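Local atomic coordinates of putative phosphohydrolase (Shewanella amazonensis, PDB entry 3M1T), a protein that is of unknown function but probably takes part in signal transduction through its HDOD domain, which is akin to HD-type phosphohydrolases. Residues A104-I115 with M263-L274; I145-I156 with M169-N178. All coordinates share one frame; numbering follows the deposited sequence.

Interaction 1 of 2, residues A104-I115 with M263-L274; sequences ADFWGNTFEVAI and MHGQGMEMGKQL
E112 reaches from helix 103-124 into the start of helix 266-272 and ties the two together. From CB its chain runs toward M268, and E112 CG lies 3.9 Å from M268 CG. The chain then bends at chi2 (-69°), which turns the carboxylate toward the turn M263-Q266. OE1 accepts a nearly straight bond from G265 N (3.1 Å, 172°) on its syn side, and water 2 donates to the same oxygen. OE2 accepts from M268 N and, weakly, from G267 N; its exact place is less sure. A carboxylate over these first amides of a helix would probably be steadied by the helix dipole.

Beyond E112 the backbones come very close. The axes approach to 6.8 Å at 140°, and the CA atoms of G108 and M268 are 3.8 Å apart. Glycines make this possible: G267 and G271 on one side, G108 on the other. G108 CA also makes a CA-H...O contact with G267 O. Water 1 bridges A104 O and M268 O.

Larger side chains fill both flanks. Selenomethionine M268, bent at chi2 and chi3, is a knob among D105, G108, N109 and E112. I115 is a knob among G267, Q266 and selenomethionines M263 and M270, with CD1 3.4 Å from G267 N. M270 CE lies over one face of the F111 ring, toward its rim. M270 SE stands 4.8 Å from the F111 ring centre, a Met-aromatic contact. L274 CD1 meets that ring at its edge and touches W107 CB at 3.4 Å. Helix 79-94 adds V92 against both W107 and L274.

The whole is a close glycine-mediated crossing of two helices with knobs-into-holes packing. It fastens the C-terminal helix 266-272 onto helix 103-124 of the HDOD domain.

Interaction 2 of 2, residues I145-I156 with M169-N178; sequences IVNGDPAVAATI and MEKELLGYDN
I145, I156 and L174 bury the most surface here, mostly through their methyl groups. I145 points its CD1 at the start of helix 178-188, 3.7 Å from N178 CA. The same methyl rests on the E170 carboxylate, 3.8 Å from E170 CD. I145 CG2 touches L174 CD1. At the other end, I156 slides past selenomethionine M169 with CG2 near M169 CB, while its CD1 lies 3.7 Å from E170 CG. I156 CG1 also meets L173 CD1.

L174 fills the middle. Its two methyls part, CD1 toward I145 and CD2 toward V152 CG1 (3.7 Å) and D149 CG. L174 CB lies over one face of the Y176 ring, toward the rim.

No direct hydrogen bond joins the two segments. Waters 3 and 4 instead each link D149 OD2 to Y176 OH, both donating to the carboxylate. Y176 holds its ring between backbone N and carbonyl carbon (chi1 57°), and this carries the hydroxyl to within 3.7 Å of D149 OD2. Under I145, E170 OE1 is gripped twice by N178: by ND2 on its syn lone pair (2.8 Å, 162°), and by the backbone N from above the carboxylate plane. These bonds fix the carboxylate beneath the I145 methyl.

Helices 150-161 and 166-174 form an antiparallel hairpin here, their local axes 10.3 Å apart at 142°. The end of helix 140-148 joins it through I145. Helix 178-188 lies next to that end, where I181 touches both I145 and Y176.

How the interactions relate
The two contacts use different helices, and their nearest atoms are about 9 Å apart. Interaction 2 is local, with 12 residues between its segments, and is nested within the loop closed by interaction 1, which spans 147. The centre of interaction 1 lies about 11 Å from the centre of the chain, that of interaction 2 about 20 Å, and interaction 1 has more buried residues. Both pair roughly antiparallel helices. At 104-115 with 263-274, glycines let the backbones touch, and a glutamate bonds directly to backbone amides. At 145-156 with 169-178, the axes stand farther apart, branched aliphatic side chains fill the gap, and polar groups meet across it through water.

Interaction 1 of 2, residues A104-I115 with M263-L274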
# COMPACT_ATOMS: atom_id res chain seq x y z
N ALA A 104 10.45 -1.90 9.66
CA ALA A 104 10.34 -0.43 9.74
C ALA A 104 10.65 0.24 8.41
O ALA A 104 9.98 1.19 8.03
CB ALA A 104 11.26 0.15 10.86
N ASP A 105 11.68 -0.23 7.71
CA ASP A 105 12.05 0.35 6.41
C ASP A 105 11.00 -0.02 5.34
O ASP A 105 10.61 0.84 4.53
CB ASP A 105 13.44 -0.14 5.93
CG ASP A 105 14.61 0.45 6.75
OD1 ASP A 105 14.42 1.33 7.61
OD2 ASP A 105 15.74 0.01 6.50
N PHE A 106 10.57 -1.28 5.33
CA PHE A 106 9.55 -1.77 4.37
C PHE A 106 8.31 -0.94 4.53
O PHE A 106 7.78 -0.38 3.56
CB PHE A 106 9.20 -3.24 4.59
CG PHE A 106 8.07 -3.71 3.71
CD1 PHE A 106 8.30 -4.14 2.40
CD2 PHE A 106 6.77 -3.66 4.17
CE1 PHE A 106 7.23 -4.55 1.60
CE2 PHE A 106 5.70 -4.02 3.37
CZ PHE A 106 5.94 -4.47 2.08
N TRP A 107 7.80 -0.88 5.75
CA TRP A 107 6.56 -0.13 5.97
C TRP A 107 6.75 1.36 5.81
O TRP A 107 5.86 2.04 5.34
CB TRP A 107 5.94 -0.48 7.34
CG TRP A 107 5.37 -1.85 7.33
CD1 TRP A 107 5.80 -2.90 8.08
CD2 TRP A 107 4.26 -2.34 6.55
NE1 TRP A 107 5.04 -4.02 7.82
CE2 TRP A 107 4.11 -3.72 6.86
CE3 TRP A 107 3.41 -1.78 5.60
CZ2 TRP A 107 3.15 -4.50 6.30
CZ3 TRP A 107 2.47 -2.56 5.02
CH2 TRP A 107 2.33 -3.91 5.35
N GLY A 108 7.91 1.88 6.18
CA GLY A 108 8.19 3.29 5.92
C GLY A 108 8.02 3.63 4.44
O GLY A 108 7.42 4.66 4.09
N ASN A 109 8.62 2.82 3.60
CA ASN A 109 8.51 3.08 2.16
C ASN A 109 7.07 2.98 1.68
O ASN A 109 6.56 3.81 0.91
CB ASN A 109 9.37 2.13 1.36
CG ASN A 109 9.08 2.24 -0.11
OD1 ASN A 109 9.54 3.22 -0.77
ND2 ASN A 109 8.25 1.31 -0.65
N THR A 110 6.37 1.96 2.19
CA THR A 110 4.98 1.78 1.86
C THR A 110 4.12 2.96 2.26
O THR A 110 3.26 3.40 1.51
CB THR A 110 4.46 0.40 2.35
OG1 THR A 110 4.82 -0.61 1.39
CG2 THR A 110 2.96 0.43 2.52
N PHE A 111 4.31 3.49 3.47
CA PHE A 111 3.59 4.68 3.90
C PHE A 111 3.92 5.90 3.05
O PHE A 111 3.05 6.69 2.77
CB PHE A 111 3.86 5.02 5.38
CG PHE A 111 3.21 4.08 6.34
CD1 PHE A 111 1.88 3.70 6.18
CD2 PHE A 111 3.92 3.56 7.40
CE1 PHE A 111 1.29 2.84 7.06
CE2 PHE A 111 3.33 2.70 8.28
CZ PHE A 111 2.02 2.35 8.12
N GLU A 112 5.18 6.03 2.67
CA GLU A 112 5.60 7.14 1.77
C GLU A 112 4.77 7.08 0.50
O GLU A 112 4.17 8.08 0.08
CB GLU A 112 7.10 7.09 1.41
CG GLU A 112 8.08 7.55 2.48
CD GLU A 112 8.03 9.05 2.78
OE1 GLU A 112 8.02 9.93 1.83
OE2 GLU A 112 8.08 9.37 3.99
N VAL A 113 4.70 5.88 -0.08
CA VAL A 113 3.89 5.68 -1.28
C VAL A 113 2.42 5.99 -1.00
O VAL A 113 1.75 6.67 -1.78
CB VAL A 113 4.08 4.26 -1.86
CG1 VAL A 113 3.01 3.90 -2.92
CG2 VAL A 113 5.52 4.07 -2.42
N ALA A 114 1.88 5.48 0.11
CA ALA A 114 0.49 5.74 0.48
C ALA A 114 0.17 7.19 0.64
O ALA A 114 -0.86 7.69 0.17
CB ALA A 114 0.13 4.93 1.77
N ILE A 115 1.07 7.93 1.30
CA ILE A 115 0.87 9.38 1.48
C ILE A 115 0.85 10.13 0.15
O ILE A 115 0.00 11.04 -0.09
CB ILE A 115 1.97 9.95 2.45
CG1 ILE A 115 1.73 9.46 3.88
CG2 ILE A 115 2.05 11.50 2.32
CD1 ILE A 115 2.97 9.72 4.77
N MSE A 263 5.73 16.79 2.60
CA MSE A 263 5.34 15.51 3.21
C MSE A 263 6.43 14.46 3.21
O MSE A 263 6.29 13.40 3.87
CB MSE A 263 4.12 14.98 2.51
CG MSE A 263 3.03 16.03 2.46
SE MSE A 263 1.42 15.16 2.00
CE MSE A 263 1.95 14.46 0.41
N HIS A 264 7.49 14.72 2.46
CA HIS A 264 8.56 13.75 2.28
C HIS A 264 9.10 13.33 3.63
O HIS A 264 9.43 14.17 4.46
CB HIS A 264 9.73 14.34 1.48
CG HIS A 264 10.86 13.36 1.29
ND1 HIS A 264 12.04 13.44 1.99
CD2 HIS A 264 10.96 12.27 0.50
CE1 HIS A 264 12.83 12.45 1.63
NE2 HIS A 264 12.21 11.73 0.72
N GLY A 265 9.15 12.03 3.85
CA GLY A 265 9.67 11.47 5.11
C GLY A 265 8.63 11.12 6.17
O GLY A 265 8.93 10.40 7.13
N GLN A 266 7.43 11.67 6.05
CA GLN A 266 6.37 11.43 6.99
C GLN A 266 5.98 9.95 6.99
O GLN A 266 5.49 9.45 8.00
CB GLN A 266 5.13 12.26 6.66
CG GLN A 266 5.26 13.75 6.94
CD GLN A 266 4.04 14.57 6.54
OE1 GLN A 266 2.98 14.05 6.17
NE2 GLN A 266 4.19 15.89 6.60
N GLY A 267 6.14 9.29 5.84
CA GLY A 267 5.85 7.85 5.76
C GLY A 267 6.91 7.04 6.49
O GLY A 267 6.60 6.12 7.27
N MSE A 268 8.18 7.41 6.30
CA MSE A 268 9.25 6.76 7.02
C MSE A 268 9.08 6.91 8.53
O MSE A 268 9.37 5.96 9.26
CB MSE A 268 10.63 7.33 6.60
CG MSE A 268 10.90 7.14 5.11
SE MSE A 268 11.08 5.30 4.40
CE MSE A 268 12.24 4.46 5.73
N GLU A 269 8.61 8.08 8.97
CA GLU A 269 8.36 8.31 10.39
C GLU A 269 7.22 7.42 10.88
O GLU A 269 7.25 6.94 12.01
CB GLU A 269 7.99 9.76 10.67
CG GLU A 269 7.45 9.95 12.09
CD GLU A 269 8.49 9.63 13.16
OE1 GLU A 269 9.71 9.79 12.88
OE2 GLU A 269 8.09 9.24 14.29
N MSE A 270 6.19 7.25 10.04
CA MSE A 270 5.08 6.34 10.39
C MSE A 270 5.58 4.92 10.54
O MSE A 270 5.20 4.22 11.51
CB MSE A 270 3.94 6.41 9.39
CG MSE A 270 3.08 7.65 9.57
SE MSE A 270 1.85 7.83 8.09
CE MSE A 270 0.54 6.65 8.87
N GLY A 271 6.46 4.48 9.64
CA GLY A 271 7.06 3.16 9.71
C GLY A 271 7.81 2.93 11.01
O GLY A 271 7.73 1.84 11.60
N LYS A 272 8.50 3.95 11.50
CA LYS A 272 9.23 3.83 12.76
C LYS A 272 8.30 3.73 13.98
O LYS A 272 8.72 3.28 15.05
CB LYS A 272 10.22 5.01 12.89
CG LYS A 272 11.38 4.91 11.88
CD LYS A 272 12.46 6.03 12.01
CE LYS A 272 13.36 6.05 10.77
N GLN A 273 7.06 4.19 13.86
CA GLN A 273 6.11 4.16 14.95
C GLN A 273 5.41 2.82 15.07
O GLN A 273 4.67 2.60 16.05
CB GLN A 273 5.05 5.26 14.77
CG GLN A 273 5.59 6.66 14.92
CD GLN A 273 6.04 6.95 16.34
OE1 GLN A 273 6.88 7.82 16.57
NE2 GLN A 273 5.47 6.23 17.30
N LEU A 274 5.60 1.91 14.13
CA LEU A 274 4.84 0.66 14.16
C LEU A 274 5.18 -0.24 15.36
O LEU A 274 4.27 -0.82 16.01
CB LEU A 274 5.00 -0.11 12.84
CG LEU A 274 4.23 0.58 11.72
CD1 LEU A 274 4.57 -0.08 10.43
CD2 LEU A 274 2.72 0.57 11.91
O HOH W 1 10.85 3.90 8.43
O HOH W 2 5.82 11.27 1.33

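Interaction 2 of 2, residues I145-I156 with M169-N178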
# COMPACT_ATOMS: atom_id res chain seq x y z
N ILE A 145 6.22 -13.56 -1.86
CA ILE A 145 7.13 -14.36 -2.71
C ILE A 145 8.37 -14.82 -1.93
O ILE A 145 8.79 -15.99 -2.01
CB ILE A 145 7.47 -13.67 -3.99
CG1 ILE A 145 6.22 -13.57 -4.90
CG2 ILE A 145 8.66 -14.41 -4.74
CD1 ILE A 145 6.45 -12.79 -6.08
N VAL A 146 8.95 -13.92 -1.17
CA VAL A 146 10.11 -14.30 -0.33
C VAL A 146 9.75 -15.39 0.66
O VAL A 146 10.49 -16.37 0.83
CB VAL A 146 10.68 -13.07 0.40
CG1 VAL A 146 11.78 -13.49 1.46
CG2 VAL A 146 11.24 -12.09 -0.62
N ASN A 147 8.59 -15.25 1.31
CA ASN A 147 8.19 -16.26 2.26
C ASN A 147 7.72 -17.56 1.68
O ASN A 147 7.98 -18.61 2.24
CB ASN A 147 7.20 -15.66 3.23
CG ASN A 147 7.93 -14.98 4.41
OD1 ASN A 147 7.40 -14.85 5.50
ND2 ASN A 147 9.20 -14.58 4.18
N GLY A 148 7.06 -17.50 0.53
CA GLY A 148 6.48 -18.68 -0.07
C GLY A 148 7.39 -19.43 -0.97
O GLY A 148 7.29 -20.64 -1.06
N ASP A 149 8.33 -18.71 -1.58
CA ASP A 149 9.26 -19.31 -2.53
C ASP A 149 10.68 -18.78 -2.27
O ASP A 149 11.26 -18.07 -3.12
CB ASP A 149 8.79 -19.03 -3.95
CG ASP A 149 7.61 -19.92 -4.35
OD1 ASP A 149 7.85 -21.12 -4.60
OD2 ASP A 149 6.51 -19.40 -4.32
N PRO A 150 11.23 -19.11 -1.09
CA PRO A 150 12.51 -18.46 -0.72
C PRO A 150 13.64 -18.67 -1.71
O PRO A 150 14.42 -17.71 -2.01
CB PRO A 150 12.84 -19.06 0.64
CG PRO A 150 11.78 -20.01 0.97
CD PRO A 150 10.69 -19.95 -0.01
N ALA A 151 13.78 -19.90 -2.21
CA ALA A 151 14.87 -20.21 -3.11
C ALA A 151 14.73 -19.43 -4.46
O ALA A 151 15.68 -18.81 -4.93
CB ALA A 151 14.95 -21.71 -3.34
N VAL A 152 13.55 -19.50 -5.04
CA VAL A 152 13.25 -18.73 -6.24
C VAL A 152 13.46 -17.23 -6.03
O VAL A 152 14.04 -16.57 -6.87
CB VAL A 152 11.85 -19.05 -6.79
CG1 VAL A 152 11.45 -18.06 -7.87
CG2 VAL A 152 11.89 -20.49 -7.31
N ALA A 153 12.98 -16.68 -4.91
CA ALA A 153 13.18 -15.27 -4.64
C ALA A 153 14.62 -14.88 -4.62
O ALA A 153 15.00 -13.86 -5.17
CB ALA A 153 12.52 -14.90 -3.29
N ALA A 154 15.47 -15.69 -4.01
CA ALA A 154 16.88 -15.41 -3.99
C ALA A 154 17.53 -15.48 -5.39
O ALA A 154 18.37 -14.65 -5.79
CB ALA A 154 17.62 -16.41 -3.03
N THR A 155 17.12 -16.50 -6.14
CA THR A 155 17.59 -16.66 -7.52
C THR A 155 17.19 -15.46 -8.35
O THR A 155 18.00 -14.94 -9.16
CB THR A 155 17.03 -17.96 -8.09
OG1 THR A 155 17.59 -19.04 -7.32
CG2 THR A 155 17.42 -18.11 -9.58
N ILE A 156 15.98 -14.95 -8.11
CA ILE A 156 15.52 -13.77 -8.85
C ILE A 156 16.34 -12.55 -8.49
O ILE A 156 16.79 -11.79 -9.33
CB ILE A 156 14.01 -13.51 -8.64
CG1 ILE A 156 13.19 -14.63 -9.30
CG2 ILE A 156 13.62 -12.13 -9.17
CD1 ILE A 156 11.74 -14.62 -9.05
N MSE A 169 11.27 -11.82 -14.35
CA MSE A 169 11.81 -13.02 -13.71
C MSE A 169 10.82 -13.81 -12.90
O MSE A 169 10.78 -15.02 -12.96
CB MSE A 169 13.00 -12.63 -12.85
CG MSE A 169 14.23 -12.29 -13.61
SE MSE A 169 15.12 -13.78 -14.49
CE MSE A 169 15.49 -14.85 -12.89
N GLU A 170 9.99 -13.11 -12.12
CA GLU A 170 8.94 -13.76 -11.37
C GLU A 170 7.98 -14.52 -12.29
O GLU A 170 7.66 -15.68 -12.04
CB GLU A 170 8.19 -12.71 -10.54
CG GLU A 170 9.01 -12.21 -9.33
CD GLU A 170 8.49 -10.90 -8.71
OE1 GLU A 170 7.53 -10.29 -9.24
OE2 GLU A 170 9.08 -10.48 -7.68
N LYS A 171 7.51 -13.87 -13.36
CA LYS A 171 6.70 -14.60 -14.32
C LYS A 171 7.32 -15.83 -14.90
O LYS A 171 6.70 -16.87 -15.00
CB LYS A 171 6.05 -13.70 -15.40
CG LYS A 171 4.53 -13.65 -15.17
CD LYS A 171 3.83 -12.54 -15.91
CE LYS A 171 2.74 -11.90 -15.05
NZ LYS A 171 1.48 -11.58 -15.84
N GLU A 172 8.60 -15.75 -15.24
CA GLU A 172 9.27 -16.89 -15.76
C GLU A 172 9.32 -18.02 -14.80
O GLU A 172 9.06 -19.14 -15.23
CB GLU A 172 10.74 -16.57 -16.17
CG GLU A 172 10.88 -15.64 -17.36
CD GLU A 172 12.24 -15.66 -18.03
OE1 GLU A 172 13.04 -16.53 -17.67
OE2 GLU A 172 12.45 -14.84 -18.95
N LEU A 173 9.72 -17.80 -13.54
CA LEU A 173 9.99 -18.89 -12.63
C LEU A 173 8.76 -19.32 -11.80
O LEU A 173 8.72 -20.44 -11.33
CB LEU A 173 11.14 -18.51 -11.69
CG LEU A 173 12.48 -18.35 -12.41
CD1 LEU A 173 13.56 -17.93 -11.39
CD2 LEU A 173 12.83 -19.65 -13.09
N LEU A 174 7.81 -18.42 -11.62
CA LEU A 174 6.62 -18.66 -10.80
C LEU A 174 5.33 -18.71 -11.61
O LEU A 174 4.36 -19.28 -11.12
CB LEU A 174 6.46 -17.56 -9.77
CG LEU A 174 7.63 -17.39 -8.77
CD1 LEU A 174 7.46 -16.08 -7.99
CD2 LEU A 174 7.77 -18.61 -7.89
N GLY A 175 5.29 -18.06 -12.76
CA GLY A 175 4.09 -17.97 -13.57
C GLY A 175 3.18 -16.80 -13.18
O GLY A 175 2.07 -16.64 -13.76
N TYR A 176 3.61 -15.97 -12.23
CA TYR A 176 2.91 -14.76 -11.86
C TYR A 176 3.93 -13.82 -11.26
O TYR A 176 5.08 -14.28 -10.99
CB TYR A 176 1.79 -15.09 -10.82
CG TYR A 176 2.29 -15.77 -9.59
CD1 TYR A 176 2.89 -15.03 -8.59
CD2 TYR A 176 2.31 -17.15 -9.46
CE1 TYR A 176 3.39 -15.65 -7.51
CE2 TYR A 176 2.79 -17.79 -8.33
CZ TYR A 176 3.38 -17.03 -7.37
OH TYR A 176 3.91 -17.66 -6.26
N ASP A 177 3.57 -12.55 -11.06
CA ASP A 177 4.50 -11.61 -10.43
C ASP A 177 3.99 -11.07 -9.11
O ASP A 177 2.89 -11.45 -8.61
CB ASP A 177 4.92 -10.47 -11.34
CG ASP A 177 3.80 -9.56 -11.75
OD1 ASP A 177 2.84 -9.37 -10.99
OD2 ASP A 177 3.86 -9.02 -12.90
N ASN A 178 4.83 -10.26 -8.49
CA ASN A 178 4.52 -9.78 -7.13
C ASN A 178 3.26 -8.88 -7.07
O ASN A 178 2.56 -8.86 -6.04
CB ASN A 178 5.73 -9.10 -6.51
CG ASN A 178 6.03 -7.80 -7.15
OD1 ASN A 178 5.52 -6.80 -6.74
ND2 ASN A 178 6.91 -7.79 -8.21
O HOH W 3 4.73 -20.21 -6.33
O HOH W 4 5.06 -17.04 -3.99